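Local structure of protein Pcdhgc3 (Mus musculus, 4ZI8) at residues H24-E30 against E112-I118; D151-N157 against L207-T211; F35-V41 against T73-V78; A53-V59 against E99-P105; S158-Y162 against T181-E185. The protein probably mediates calcium-dependent cell adhesion and may help set up specific neuronal connections in the brain, this chain holding its first three cadherin repeats. All coordinates share one frame; numbering follows the deposited sequence.

Interaction 1: residues H24-E30 against E112-I118; sequences HYEILEE and EVVVQDI. With CA (calcium ion), chain O; CA (calcium ion), chain P.
Ile27 lays CG1 against CG1 of Val113, 3.8 Å away, on the side of the sheet that faces the interior of the first cadherin repeat. Nearer the calcium sites, Val115 CG1 meets Glu29 CB. This is the parallel edge pairing of a cadherin sandwich: strand 24-28 runs beside strand 107-116, tied by alternating backbone bonds such as Ile27 N to Val114 O, 2.9 Å. On the outer face, Glu26 CG runs alongside Val114, and Leu28 CD2 crosses Ile118 CG2. His24, with CG anti to its N (chi1 174°), swings its ring over to Glu112. ND1 gives a bond to Glu112 OE2 (2.8 Å) in the ring plane, although the carboxylate is turned 65° from the ring; NE2 reaches Glu26 OE2 just as flat. A phenylalanine here lacks both ring nitrogens and would probably leave Glu112 OE2 and Glu26 OE2 without the ring N-H groups that now stand between their charges. At the opposite end Glu29 bridges two calcium ions, OE1 to the chain P ion and OE2 to the chain O ion, which Asp117 OD1 and the Ile118 carbonyl also bind. Through its anti lone pair Glu29 OE2 also accepts Ile118 N at 2.8 Å.

Interaction 2: residues D151-N157 against L207-T211; sequences DPDVGSN and LDGGT. With CA (calcium ion), chain N; CA (calcium ion), chain O.
Asp151 and Asp208 converge on the calcium ion of chain N, and there the contact is tight: Asp208 CB lies 3.2 Å from Asp151 OD2, with the two carboxylate planes 45° apart. Asp151 grips the ion with both oxygens. Asp208, its CG between the backbone N and the carbonyl carbon (chi1 67°), turns OD2 alone to it, at 2.5 Å; Arg214 also holds this carboxylate. Asp153 OD2 and the Asn157 carbonyl add two more ligands, and Asn119 and Asn121 from the linker complete the site. Asx turns shape both segments: Asp151 OD1 accepts Asp153 N, and Asp208 OD1 takes Gly210 N from above its plane. Toward solvent the contact thins to Ser156, whose O accepts a weak bond from Gly209 N (2.8 Å, 124° at the hydrogen). A side chain at Gly209 would run into that carbonyl. Asp153 OD1 also reaches the calcium of chain O, bridging the two ions. With three carboxylates gathered so closely, the cluster probably depends on calcium to offset its negative charge, consistent with the calcium-dependent rigidity of cadherin repeat junctions.

Interaction 3: residues F35-V41 against T73-V78; sequences FPVGNVV and TGEMFV
Strands 36-39 and 75-78 run antiparallel, 160° apart, with a classic beta bulge where Val37 and Gly38 both face Met76: Met76 O takes a firm bond from Val37 N (2.9 Å) and a weak one from Gly38 N (3.5 Å), while Met76 N gives to Gly38 O. The bulge turns Val37 toward the partner strand. Its CG1 meets the methyl CE of Met76 at 3.6 Å, brought back by the bend at chi3 (75°), and its CG2 crosses Val78 CG2 at about a right angle. Val78 CG2 also packs on Phe35 CB. The pair belongs to the three-stranded sheet of the first cadherin repeat's beta sandwich, and Val37 and Met76 reach across to Tyr25 and Val113 of the facing sheet. Beyond the bulge Asn39 caps helix 40-44: OD1 accepts Thr42 N and, weakly, Val41 N. Its ND2 donates to Thr73 O (2.9 Å), with that oxygen in the amide plane but the nitrogen above the carbonyl plane. Thr73 OG1 in turn holds Glu75 N in an ST turn. Between them Gly74 passes its CA 3.6 Å from Val41 CG2, where a CB would collide with both Val41 and Asn39 OD1.

Interaction 4: residues A53-V59 against E99-P105; sequences ARRLRVV and ELVVENP
Arg54 grips the backbone at Glu103 and Pro105, whereas Arg57 takes the Glu103 carboxylate. The Arg54 chain bends at chi2 and chi3 and brings its guanidinium to the end of the turn, edge on to two carbonyls: NE meets Glu103 O nearly straight at 2.9 Å, and NH2 meets a lone pair of Pro105 O at 2.8 Å. Val102 CG2 sits over one face of the group, 3.3 Å from NH2. Arg57 starts from a CG lodged between N and the carbonyl carbon (chi1 62°), then extends across Val101, CG 3.5 Å from CG1. Its end clasps a single oxygen, Glu103 OE2, with NH1 (2.9 Å) and NH2 from opposite faces of the carboxylate, whose plane stands at 90° to the guanidinium; this salt bridge is end-on. Asn104 ND2 donates to Ala53 O, which lies in the plane of the Asn104 amide. Leu56 CD1 meets Val102 CG1 at 3.6 Å on the inner side, and Val58 CG2 meets Leu100 CD2. Strand 57-58 thus forms the antiparallel edge of the four-stranded sheet of the first cadherin repeat. Arg54 also salt-bridges Glu107 of strand 107-116, while Leu56 and Leu100 pack on Val69 of strand 67-69 and on helix 40-44.

Interaction 5: residues S158-Y162 against T181-E185; sequences SLQTY and TKYAE
Tyr162 and Ala184 meet across the interior of the second cadherin repeat, where strands 159-164 and 182-188 belong to the two opposed sheets of the beta sandwich. The strands run almost the same way, 5° apart, with axes 7.3 Å from each other, so side chains rather than a shared backbone pairing join them. The apolar contact is Ala184 CB over one face of the Tyr162 ring, a CH-pi contact 4.1 Å from the centroid and displaced toward the rim, closest to CG. Leu172 and Val174 of strand 170-176 and Leu204 and Ala206 of strand 199-208 also pack on Tyr162. The polar contact is made by the phenolic hydroxyl of Tyr162: OH donates to Lys182 O at 2.8 Å, from above the carbonyl plane though that oxygen lies at the ring's edge, and is also hydrogen-bonded with the backbone N of Ala149. A phenylalanine in its place has no hydroxyl and would probably leave both Lys182 O and Ala149 N without that partner. Two carbons rest on carbonyl oxygens. Leu159 CD2 lies 3.8 Å from Lys182 O. The Lys182 chain runs out extended and bends only at its last torsion (chi4 -76°), which takes NZ to Thr176 OG1; on the way CD passes 3.4 Å from Gln160 O.

Overall arrangement
Interactions 1, 3 and 4 lie in the first cadherin repeat and interactions 2 and 5 in the second, with 1 and 2 reaching the calcium-bound junction. Interactions 1 and 4, centres about 23 Å apart, each join an outer strand (24-28, 57-58) to an inner one (107-116, 95-102) of the same sheet; interaction 3 lies in the facing sheet, its centre about 14 Å from each, touching both through Tyr25 and Leu56. Along the chain, 3 and 4 alternate segments and fall between the ends of 1; interaction 5 falls likewise within 2. Interactions 2 and 5 (centres about 11 Å apart) meet where Leu207 bonds to Gln160 and Thr161. Interactions 1 and 2, centres about 17 Å apart, share a calcium ion, so metal binding couples the two sandwiches.

Interaction 1: residues H24-E30 against E112-I118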
# COMPACT_ATOMS: atom_id res chain seq x y z
N HIS B 24 23.63 -46.01 28.69
CA HIS B 24 22.72 -45.03 28.07
C HIS B 24 22.06 -44.28 29.18
O HIS B 24 21.38 -44.90 30.00
CB HIS B 24 21.67 -45.72 27.22
CG HIS B 24 20.63 -44.79 26.67
ND1 HIS B 24 20.64 -44.36 25.35
CD2 HIS B 24 19.56 -44.19 27.25
CE1 HIS B 24 19.62 -43.55 25.15
NE2 HIS B 24 18.95 -43.43 26.28
N TYR B 25 22.27 -42.97 29.24
CA TYR B 25 21.69 -42.15 30.29
C TYR B 25 20.95 -40.97 29.66
O TYR B 25 21.22 -40.63 28.53
CB TYR B 25 22.77 -41.64 31.24
CG TYR B 25 23.63 -42.74 31.83
CD1 TYR B 25 23.15 -43.58 32.80
CD2 TYR B 25 24.93 -42.92 31.40
CE1 TYR B 25 23.95 -44.59 33.35
CE2 TYR B 25 25.74 -43.91 31.94
CZ TYR B 25 25.25 -44.74 32.91
OH TYR B 25 26.07 -45.73 33.42
N GLU B 26 20.05 -40.37 30.42
CA GLU B 26 19.24 -39.25 29.94
C GLU B 26 19.23 -38.23 31.03
O GLU B 26 18.89 -38.55 32.17
CB GLU B 26 17.81 -39.69 29.61
CG GLU B 26 17.76 -40.91 28.70
CD GLU B 26 16.40 -41.14 28.05
OE1 GLU B 26 15.38 -40.69 28.62
OE2 GLU B 26 16.38 -41.78 26.98
N ILE B 27 19.67 -37.02 30.72
CA ILE B 27 19.72 -35.96 31.73
C ILE B 27 19.19 -34.67 31.13
O ILE B 27 19.17 -34.52 29.91
CB ILE B 27 21.16 -35.73 32.26
CG1 ILE B 27 22.08 -35.25 31.15
CG2 ILE B 27 21.76 -37.04 32.84
CD1 ILE B 27 23.46 -34.75 31.70
N LEU B 28 18.78 -33.74 31.99
CA LEU B 28 18.45 -32.40 31.55
C LEU B 28 19.69 -31.65 31.09
O LEU B 28 20.77 -31.79 31.70
CB LEU B 28 17.79 -31.62 32.69
CG LEU B 28 16.45 -32.10 33.23
CD1 LEU B 28 15.98 -31.17 34.36
CD2 LEU B 28 15.42 -32.19 32.11
N GLU B 29 19.54 -30.81 30.06
CA GLU B 29 20.65 -29.93 29.71
C GLU B 29 20.97 -28.97 30.86
O GLU B 29 20.16 -28.76 31.76
CB GLU B 29 20.34 -29.11 28.44
CG GLU B 29 19.01 -28.31 28.54
CD GLU B 29 18.90 -27.18 27.52
OE1 GLU B 29 19.93 -26.61 27.09
OE2 GLU B 29 17.77 -26.87 27.13
N GLU B 30 22.15 -28.38 30.79
CA GLU B 30 22.54 -27.25 31.61
C GLU B 30 22.71 -27.67 33.07
O GLU B 30 22.61 -26.85 33.96
CB GLU B 30 21.51 -26.10 31.46
CG GLU B 30 21.28 -25.68 30.02
CD GLU B 30 22.38 -24.81 29.42
OE1 GLU B 30 23.45 -24.59 30.05
OE2 GLU B 30 22.16 -24.32 28.28
N GLU B 112 26.40 -43.29 25.85
CA GLU B 112 25.64 -42.20 25.26
C GLU B 112 24.72 -41.57 26.28
O GLU B 112 24.23 -42.22 27.21
CB GLU B 112 24.86 -42.68 24.03
CG GLU B 112 23.78 -43.65 24.29
CD GLU B 112 23.25 -44.30 23.02
OE1 GLU B 112 23.98 -44.40 22.01
OE2 GLU B 112 22.09 -44.74 23.03
N VAL B 113 24.54 -40.25 26.13
CA VAL B 113 23.79 -39.45 27.10
C VAL B 113 22.80 -38.63 26.30
O VAL B 113 23.21 -37.88 25.40
CB VAL B 113 24.71 -38.55 27.96
CG1 VAL B 113 23.89 -37.70 28.91
CG2 VAL B 113 25.69 -39.39 28.77
N VAL B 114 21.51 -38.86 26.55
CA VAL B 114 20.46 -38.03 25.96
C VAL B 114 20.40 -36.71 26.72
O VAL B 114 20.34 -36.69 27.96
CB VAL B 114 19.09 -38.73 26.00
CG1 VAL B 114 18.00 -37.79 25.41
CG2 VAL B 114 19.15 -40.07 25.25
N VAL B 115 20.44 -35.60 25.98
CA VAL B 115 20.41 -34.29 26.60
C VAL B 115 19.02 -33.69 26.35
O VAL B 115 18.64 -33.39 25.21
CB VAL B 115 21.52 -33.39 26.06
CG1 VAL B 115 21.43 -31.99 26.67
CG2 VAL B 115 22.90 -34.03 26.36
N GLN B 116 18.25 -33.59 27.43
CA GLN B 116 16.85 -33.18 27.34
C GLN B 116 16.69 -31.67 27.43
O GLN B 116 17.36 -31.04 28.24
CB GLN B 116 16.04 -33.86 28.43
CG GLN B 116 16.09 -35.40 28.34
CD GLN B 116 15.58 -36.08 29.59
OE1 GLN B 116 15.67 -35.54 30.70
NE2 GLN B 116 15.06 -37.30 29.43
N ASP B 117 15.77 -31.12 26.64
CA ASP B 117 15.52 -29.67 26.58
C ASP B 117 14.96 -29.12 27.84
O ASP B 117 14.08 -29.72 28.44
CB ASP B 117 14.54 -29.35 25.44
CG ASP B 117 14.46 -27.86 25.15
OD1 ASP B 117 15.51 -27.18 25.13
OD2 ASP B 117 13.34 -27.35 24.91
N ILE B 118 15.44 -27.95 28.27
CA ILE B 118 14.70 -27.20 29.27
C ILE B 118 14.35 -25.85 28.65
O ILE B 118 14.97 -25.41 27.66
CB ILE B 118 15.48 -27.02 30.63
CG1 ILE B 118 16.65 -26.06 30.46
CG2 ILE B 118 15.99 -28.40 31.18
CD1 ILE B 118 17.50 -25.85 31.73
CA CA O . 16.59 -25.34 25.96
CA CA P . 20.40 -24.29 26.73
O HOH W 1 20.58 -21.92 26.34

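Interaction 2: residues D151-N157 against L207-T211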
# COMPACT_ATOMS: atom_id res chain seq x y z
N ASP B 151 12.48 -19.03 18.82
CA ASP B 151 12.79 -19.57 20.15
C ASP B 151 13.61 -20.83 19.90
O ASP B 151 13.14 -21.74 19.24
CB ASP B 151 11.50 -19.88 20.91
CG ASP B 151 11.73 -20.20 22.39
OD1 ASP B 151 12.62 -21.01 22.74
OD2 ASP B 151 10.97 -19.62 23.21
N PRO B 152 14.85 -20.86 20.41
CA PRO B 152 15.75 -21.98 20.06
C PRO B 152 15.51 -23.27 20.86
O PRO B 152 16.17 -24.25 20.55
CB PRO B 152 17.14 -21.42 20.36
CG PRO B 152 16.91 -20.43 21.47
CD PRO B 152 15.54 -19.82 21.19
N ASP B 153 14.63 -23.27 21.85
CA ASP B 153 14.26 -24.48 22.57
C ASP B 153 13.40 -25.33 21.62
O ASP B 153 13.12 -24.92 20.49
CB ASP B 153 13.52 -24.15 23.87
CG ASP B 153 14.33 -23.25 24.80
OD1 ASP B 153 15.55 -23.49 24.95
OD2 ASP B 153 13.75 -22.28 25.37
N VAL B 154 12.98 -26.51 22.07
CA VAL B 154 12.21 -27.39 21.19
C VAL B 154 10.93 -27.82 21.84
O VAL B 154 10.69 -27.57 23.02
CB VAL B 154 13.02 -28.64 20.75
CG1 VAL B 154 14.07 -28.26 19.72
CG2 VAL B 154 13.65 -29.37 21.95
N GLY B 155 10.09 -28.47 21.05
CA GLY B 155 8.79 -28.90 21.52
C GLY B 155 7.96 -27.75 22.05
O GLY B 155 7.86 -26.65 21.45
N SER B 156 7.38 -27.97 23.23
CA SER B 156 6.50 -26.97 23.80
C SER B 156 7.29 -25.79 24.27
O SER B 156 6.71 -24.73 24.49
CB SER B 156 5.69 -27.56 24.95
OG SER B 156 4.64 -28.34 24.43
N ASN B 157 8.60 -25.93 24.39
CA ASN B 157 9.44 -24.82 24.83
C ASN B 157 9.78 -23.83 23.71
O ASN B 157 10.33 -22.75 23.98
CB ASN B 157 10.73 -25.34 25.46
CG ASN B 157 10.46 -26.23 26.67
OD1 ASN B 157 9.50 -26.00 27.41
ND2 ASN B 157 11.28 -27.27 26.85
N LEU B 207 5.24 -15.69 22.40
CA LEU B 207 5.24 -16.56 23.59
C LEU B 207 5.60 -18.01 23.24
O LEU B 207 5.15 -18.55 22.23
CB LEU B 207 3.88 -16.57 24.26
CG LEU B 207 3.36 -15.21 24.73
CD1 LEU B 207 1.96 -14.97 24.15
CD2 LEU B 207 3.32 -15.14 26.24
N ASP B 208 6.39 -18.64 24.10
CA ASP B 208 6.63 -20.05 23.91
C ASP B 208 5.56 -20.80 24.72
O ASP B 208 4.65 -20.17 25.26
CB ASP B 208 8.08 -20.45 24.29
CG ASP B 208 8.40 -20.32 25.78
OD1 ASP B 208 7.52 -20.34 26.66
OD2 ASP B 208 9.61 -20.24 26.08
N GLY B 209 5.63 -22.12 24.80
CA GLY B 209 4.63 -22.85 25.54
C GLY B 209 5.18 -23.43 26.83
O GLY B 209 4.73 -24.47 27.31
N GLY B 210 6.16 -22.76 27.41
CA GLY B 210 6.63 -23.19 28.71
C GLY B 210 5.62 -22.91 29.80
O GLY B 210 4.58 -22.30 29.55
N THR B 211 5.92 -23.36 31.01
CA THR B 211 5.10 -23.02 32.16
C THR B 211 5.99 -22.40 33.22
O THR B 211 6.67 -23.11 33.93
CB THR B 211 4.42 -24.25 32.76
OG1 THR B 211 5.43 -25.17 33.20
CG2 THR B 211 3.57 -24.95 31.72
CA CA N . 11.62 -21.14 24.99
CA CA O . 16.59 -25.34 25.96

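Interaction 3: residues F35-V41 against T73-V78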
# COMPACT_ATOMS: atom_id res chain seq x y z
N PHE B 35 27.53 -32.87 38.26
CA PHE B 35 26.25 -33.55 38.26
C PHE B 35 26.41 -35.01 37.88
O PHE B 35 26.92 -35.32 36.80
CB PHE B 35 25.28 -32.86 37.30
CG PHE B 35 23.91 -33.47 37.27
CD1 PHE B 35 23.61 -34.50 36.39
CD2 PHE B 35 22.89 -32.98 38.09
CE1 PHE B 35 22.33 -35.04 36.33
CE2 PHE B 35 21.62 -33.51 38.04
CZ PHE B 35 21.33 -34.54 37.17
N PRO B 36 25.93 -35.92 38.75
CA PRO B 36 26.10 -37.36 38.56
C PRO B 36 25.14 -37.91 37.50
O PRO B 36 23.92 -37.73 37.56
CB PRO B 36 25.81 -37.95 39.96
CG PRO B 36 24.97 -36.96 40.64
CD PRO B 36 25.26 -35.60 40.03
N VAL B 37 25.72 -38.58 36.51
CA VAL B 37 24.99 -39.07 35.36
C VAL B 37 24.67 -40.57 35.53
O VAL B 37 23.57 -41.03 35.25
CB VAL B 37 25.80 -38.78 34.08
CG1 VAL B 37 25.10 -39.28 32.87
CG2 VAL B 37 26.05 -37.30 33.96
N GLY B 38 25.64 -41.34 35.99
CA GLY B 38 25.40 -42.75 36.21
C GLY B 38 26.70 -43.36 36.67
O GLY B 38 27.70 -42.66 36.73
N ASN B 39 26.68 -44.64 37.03
CA ASN B 39 27.91 -45.33 37.35
C ASN B 39 28.15 -46.37 36.28
O ASN B 39 27.40 -47.34 36.18
CB ASN B 39 27.85 -45.98 38.74
CG ASN B 39 29.19 -46.47 39.19
OD1 ASN B 39 29.75 -47.38 38.59
ND2 ASN B 39 29.73 -45.84 40.22
N VAL B 40 29.19 -46.18 35.48
CA VAL B 40 29.42 -47.06 34.35
C VAL B 40 30.06 -48.36 34.80
O VAL B 40 30.06 -49.32 34.06
CB VAL B 40 30.29 -46.40 33.27
CG1 VAL B 40 29.68 -45.05 32.89
CG2 VAL B 40 31.76 -46.25 33.74
N VAL B 41 30.58 -48.41 36.01
CA VAL B 41 31.14 -49.66 36.48
C VAL B 41 30.02 -50.59 36.93
O VAL B 41 30.03 -51.78 36.59
CB VAL B 41 32.15 -49.44 37.63
CG1 VAL B 41 32.37 -50.75 38.44
CG2 VAL B 41 33.47 -48.95 37.08
N THR B 73 35.71 -44.86 41.33
CA THR B 73 34.36 -45.25 41.70
C THR B 73 33.53 -45.69 40.52
O THR B 73 32.56 -46.43 40.68
CB THR B 73 33.61 -44.10 42.35
OG1 THR B 73 33.33 -43.12 41.34
CG2 THR B 73 34.44 -43.49 43.46
N GLY B 74 33.89 -45.24 39.33
CA GLY B 74 33.10 -45.51 38.15
C GLY B 74 32.01 -44.48 37.91
O GLY B 74 31.29 -44.54 36.91
N GLU B 75 31.87 -43.53 38.81
CA GLU B 75 30.84 -42.51 38.64
C GLU B 75 31.15 -41.61 37.44
O GLU B 75 32.24 -41.06 37.34
CB GLU B 75 30.72 -41.67 39.91
CG GLU B 75 29.81 -40.46 39.76
CD GLU B 75 29.92 -39.51 40.95
OE1 GLU B 75 30.32 -39.97 42.05
OE2 GLU B 75 29.64 -38.30 40.78
N MET B 76 30.19 -41.49 36.52
CA MET B 76 30.31 -40.56 35.41
C MET B 76 29.56 -39.29 35.76
O MET B 76 28.46 -39.36 36.32
CB MET B 76 29.75 -41.15 34.12
CG MET B 76 29.96 -40.22 32.93
SD MET B 76 29.59 -40.99 31.36
CE MET B 76 27.84 -41.01 31.41
N PHE B 77 30.14 -38.13 35.44
CA PHE B 77 29.54 -36.88 35.84
C PHE B 77 29.71 -35.83 34.77
O PHE B 77 30.55 -35.97 33.90
CB PHE B 77 30.13 -36.38 37.16
CG PHE B 77 31.61 -36.26 37.15
CD1 PHE B 77 32.23 -35.09 36.72
CD2 PHE B 77 32.41 -37.32 37.58
CE1 PHE B 77 33.59 -34.97 36.70
CE2 PHE B 77 33.79 -37.20 37.57
CZ PHE B 77 34.38 -36.02 37.13
N VAL B 78 28.92 -34.76 34.87
CA VAL B 78 28.95 -33.66 33.90
C VAL B 78 30.23 -32.87 34.09
O VAL B 78 30.53 -32.44 35.20
CB VAL B 78 27.71 -32.76 34.05
CG1 VAL B 78 27.86 -31.46 33.23
CG2 VAL B 78 26.46 -33.54 33.62

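Interaction 4: residues A53-V59 against E99-P105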
# COMPACT_ATOMS: atom_id res chain seq x y z
N ALA B 53 43.41 -50.77 38.67
CA ALA B 53 44.38 -51.29 37.70
C ALA B 53 43.95 -51.01 36.26
O ALA B 53 44.77 -51.03 35.35
CB ALA B 53 44.58 -52.79 37.91
N ARG B 54 42.68 -50.75 36.05
CA ARG B 54 42.19 -50.66 34.69
C ARG B 54 42.20 -49.24 34.12
O ARG B 54 41.96 -49.06 32.92
CB ARG B 54 40.80 -51.27 34.63
CG ARG B 54 40.87 -52.68 35.21
CD ARG B 54 39.99 -53.65 34.52
NE ARG B 54 40.28 -53.78 33.10
CZ ARG B 54 39.45 -54.37 32.25
NH1 ARG B 54 38.32 -54.89 32.71
NH2 ARG B 54 39.75 -54.45 30.97
N ARG B 55 42.50 -48.25 34.97
CA ARG B 55 42.63 -46.85 34.55
C ARG B 55 41.47 -46.39 33.69
O ARG B 55 41.65 -45.82 32.61
CB ARG B 55 43.96 -46.64 33.78
CG ARG B 55 45.20 -47.07 34.54
CD ARG B 55 46.42 -46.99 33.64
NE ARG B 55 47.63 -47.55 34.23
CZ ARG B 55 48.52 -46.84 34.91
NH1 ARG B 55 48.34 -45.53 35.08
NH2 ARG B 55 49.60 -47.43 35.42
N LEU B 56 40.26 -46.65 34.17
CA LEU B 56 39.04 -46.29 33.46
C LEU B 56 39.01 -44.78 33.16
O LEU B 56 39.29 -43.97 34.04
CB LEU B 56 37.83 -46.71 34.28
CG LEU B 56 36.50 -46.11 33.85
CD1 LEU B 56 36.11 -46.69 32.49
CD2 LEU B 56 35.42 -46.39 34.89
N ARG B 57 38.74 -44.42 31.91
CA ARG B 57 38.64 -43.01 31.54
C ARG B 57 37.79 -42.81 30.29
O ARG B 57 37.56 -43.74 29.49
CB ARG B 57 40.03 -42.43 31.32
CG ARG B 57 40.74 -43.13 30.19
CD ARG B 57 42.20 -42.88 30.23
NE ARG B 57 42.94 -43.60 29.20
CZ ARG B 57 43.68 -44.70 29.42
NH1 ARG B 57 43.76 -45.27 30.62
NH2 ARG B 57 44.33 -45.25 28.40
N VAL B 58 37.31 -41.59 30.11
CA VAL B 58 36.60 -41.22 28.89
C VAL B 58 37.63 -41.01 27.80
O VAL B 58 38.68 -40.42 28.05
CB VAL B 58 35.77 -39.94 29.08
CG1 VAL B 58 35.09 -39.57 27.78
CG2 VAL B 58 34.72 -40.16 30.14
N VAL B 59 37.37 -41.55 26.62
CA VAL B 59 38.22 -41.33 25.47
C VAL B 59 38.14 -39.86 25.05
O VAL B 59 37.06 -39.31 24.92
CB VAL B 59 37.82 -42.25 24.31
CG1 VAL B 59 38.48 -41.82 22.98
CG2 VAL B 59 38.17 -43.72 24.66
N GLU B 99 33.13 -42.54 24.28
CA GLU B 99 33.70 -43.87 24.48
C GLU B 99 34.44 -43.89 25.79
O GLU B 99 34.90 -42.85 26.26
CB GLU B 99 34.63 -44.25 23.33
CG GLU B 99 33.96 -44.19 21.97
CD GLU B 99 34.96 -44.27 20.83
OE1 GLU B 99 35.57 -43.24 20.48
OE2 GLU B 99 35.16 -45.38 20.29
N LEU B 100 34.49 -45.08 26.39
CA LEU B 100 35.18 -45.33 27.64
C LEU B 100 36.31 -46.31 27.34
O LEU B 100 36.12 -47.23 26.54
CB LEU B 100 34.23 -45.91 28.69
CG LEU B 100 33.07 -44.98 29.04
CD1 LEU B 100 31.99 -45.76 29.72
CD2 LEU B 100 33.60 -43.89 29.98
N VAL B 101 37.46 -46.14 27.97
CA VAL B 101 38.53 -47.11 27.77
C VAL B 101 39.02 -47.63 29.11
O VAL B 101 39.04 -46.91 30.11
CB VAL B 101 39.68 -46.51 26.92
CG1 VAL B 101 40.10 -45.18 27.46
CG2 VAL B 101 40.90 -47.43 26.89
N VAL B 102 39.38 -48.90 29.14
CA VAL B 102 40.08 -49.48 30.28
C VAL B 102 41.30 -50.23 29.75
O VAL B 102 41.33 -50.59 28.56
CB VAL B 102 39.18 -50.40 31.11
CG1 VAL B 102 38.16 -49.59 31.87
CG2 VAL B 102 38.51 -51.44 30.21
N GLU B 103 42.29 -50.45 30.61
CA GLU B 103 43.49 -51.19 30.24
C GLU B 103 43.52 -52.50 31.01
O GLU B 103 42.73 -52.69 31.93
CB GLU B 103 44.76 -50.37 30.52
CG GLU B 103 44.83 -49.03 29.80
CD GLU B 103 46.08 -48.24 30.14
OE1 GLU B 103 47.11 -48.87 30.44
OE2 GLU B 103 46.04 -46.99 30.12
N ASN B 104 44.44 -53.38 30.64
CA ASN B 104 44.68 -54.62 31.40
C ASN B 104 43.48 -55.52 31.59
O ASN B 104 43.13 -55.84 32.73
CB ASN B 104 45.21 -54.27 32.78
CG ASN B 104 46.41 -53.40 32.72
OD1 ASN B 104 47.35 -53.69 31.98
ND2 ASN B 104 46.40 -52.30 33.48
N PRO B 105 42.85 -55.95 30.50
CA PRO B 105 43.23 -55.72 29.11
C PRO B 105 42.62 -54.45 28.51
O PRO B 105 41.65 -53.87 29.03
CB PRO B 105 42.69 -56.95 28.39
CG PRO B 105 41.45 -57.26 29.16
CD PRO B 105 41.78 -56.96 30.60

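Interaction 5: residues S158-Y162 against T181-E185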
# COMPACT_ATOMS: atom_id res chain seq x y z
N SER B 158 9.44 -24.19 22.48
CA SER B 158 9.67 -23.28 21.37
C SER B 158 8.46 -22.37 21.16
O SER B 158 7.48 -22.43 21.92
CB SER B 158 9.96 -24.05 20.09
OG SER B 158 8.81 -24.81 19.74
N LEU B 159 8.53 -21.55 20.13
CA LEU B 159 7.49 -20.54 19.86
C LEU B 159 6.14 -21.20 19.66
O LEU B 159 6.01 -22.13 18.85
CB LEU B 159 7.87 -19.71 18.62
CG LEU B 159 6.91 -18.56 18.26
CD1 LEU B 159 6.84 -17.54 19.37
CD2 LEU B 159 7.36 -17.87 17.01
N GLN B 160 5.13 -20.75 20.41
CA GLN B 160 3.78 -21.29 20.27
C GLN B 160 2.76 -20.28 19.71
O GLN B 160 1.87 -20.65 18.94
CB GLN B 160 3.27 -21.80 21.62
CG GLN B 160 4.09 -22.99 22.15
CD GLN B 160 4.26 -24.12 21.14
OE1 GLN B 160 3.30 -24.54 20.49
NE2 GLN B 160 5.50 -24.62 21.01
N THR B 161 2.86 -19.02 20.12
CA THR B 161 1.85 -18.09 19.66
C THR B 161 2.29 -16.65 19.79
O THR B 161 3.41 -16.39 20.26
CB THR B 161 0.52 -18.31 20.40
OG1 THR B 161 -0.53 -17.68 19.65
CG2 THR B 161 0.56 -17.73 21.81
N TYR B 162 1.44 -15.74 19.31
CA TYR B 162 1.69 -14.31 19.39
C TYR B 162 0.45 -13.64 19.93
O TYR B 162 -0.66 -14.14 19.72
CB TYR B 162 1.99 -13.71 18.01
CG TYR B 162 3.28 -14.11 17.32
CD1 TYR B 162 3.31 -15.18 16.44
CD2 TYR B 162 4.45 -13.35 17.48
CE1 TYR B 162 4.47 -15.54 15.77
CE2 TYR B 162 5.62 -13.68 16.79
CZ TYR B 162 5.62 -14.79 15.94
OH TYR B 162 6.75 -15.15 15.25
N THR B 181 7.16 -23.06 11.37
CA THR B 181 7.49 -21.80 11.99
C THR B 181 6.26 -20.93 11.95
O THR B 181 5.36 -21.16 11.15
CB THR B 181 8.65 -21.09 11.31
OG1 THR B 181 8.30 -20.82 9.95
CG2 THR B 181 9.91 -21.96 11.35
N LYS B 182 6.22 -19.94 12.82
CA LYS B 182 5.03 -19.14 12.92
C LYS B 182 5.38 -17.69 12.80
O LYS B 182 6.41 -17.23 13.34
CB LYS B 182 4.32 -19.39 14.24
CG LYS B 182 3.87 -20.83 14.46
CD LYS B 182 3.38 -21.03 15.87
CE LYS B 182 3.08 -22.48 16.16
NZ LYS B 182 1.79 -22.86 15.52
N TYR B 183 4.49 -16.97 12.11
CA TYR B 183 4.51 -15.52 12.11
C TYR B 183 3.13 -14.97 12.38
O TYR B 183 2.11 -15.65 12.19
CB TYR B 183 5.01 -14.98 10.79
CG TYR B 183 4.11 -15.28 9.62
CD1 TYR B 183 4.16 -16.50 8.96
CD2 TYR B 183 3.22 -14.31 9.14
CE1 TYR B 183 3.35 -16.76 7.87
CE2 TYR B 183 2.40 -14.57 8.06
CZ TYR B 183 2.47 -15.79 7.42
OH TYR B 183 1.65 -16.03 6.34
N ALA B 184 3.11 -13.71 12.79
CA ALA B 184 1.87 -13.00 12.97
C ALA B 184 1.66 -11.99 11.82
O ALA B 184 2.62 -11.56 11.17
CB ALA B 184 1.88 -12.29 14.30
N GLU B 185 0.41 -11.64 11.55
CA GLU B 185 0.12 -10.52 10.65
C GLU B 185 -0.95 -9.67 11.27
O GLU B 185 -1.87 -10.19 11.91
CB GLU B 185 -0.30 -11.00 9.27
CG GLU B 185 -1.51 -11.92 9.25
CD GLU B 185 -1.77 -12.52 7.87
OE1 GLU B 185 -0.99 -12.24 6.93
OE2 GLU B 185 -2.75 -13.30 7.73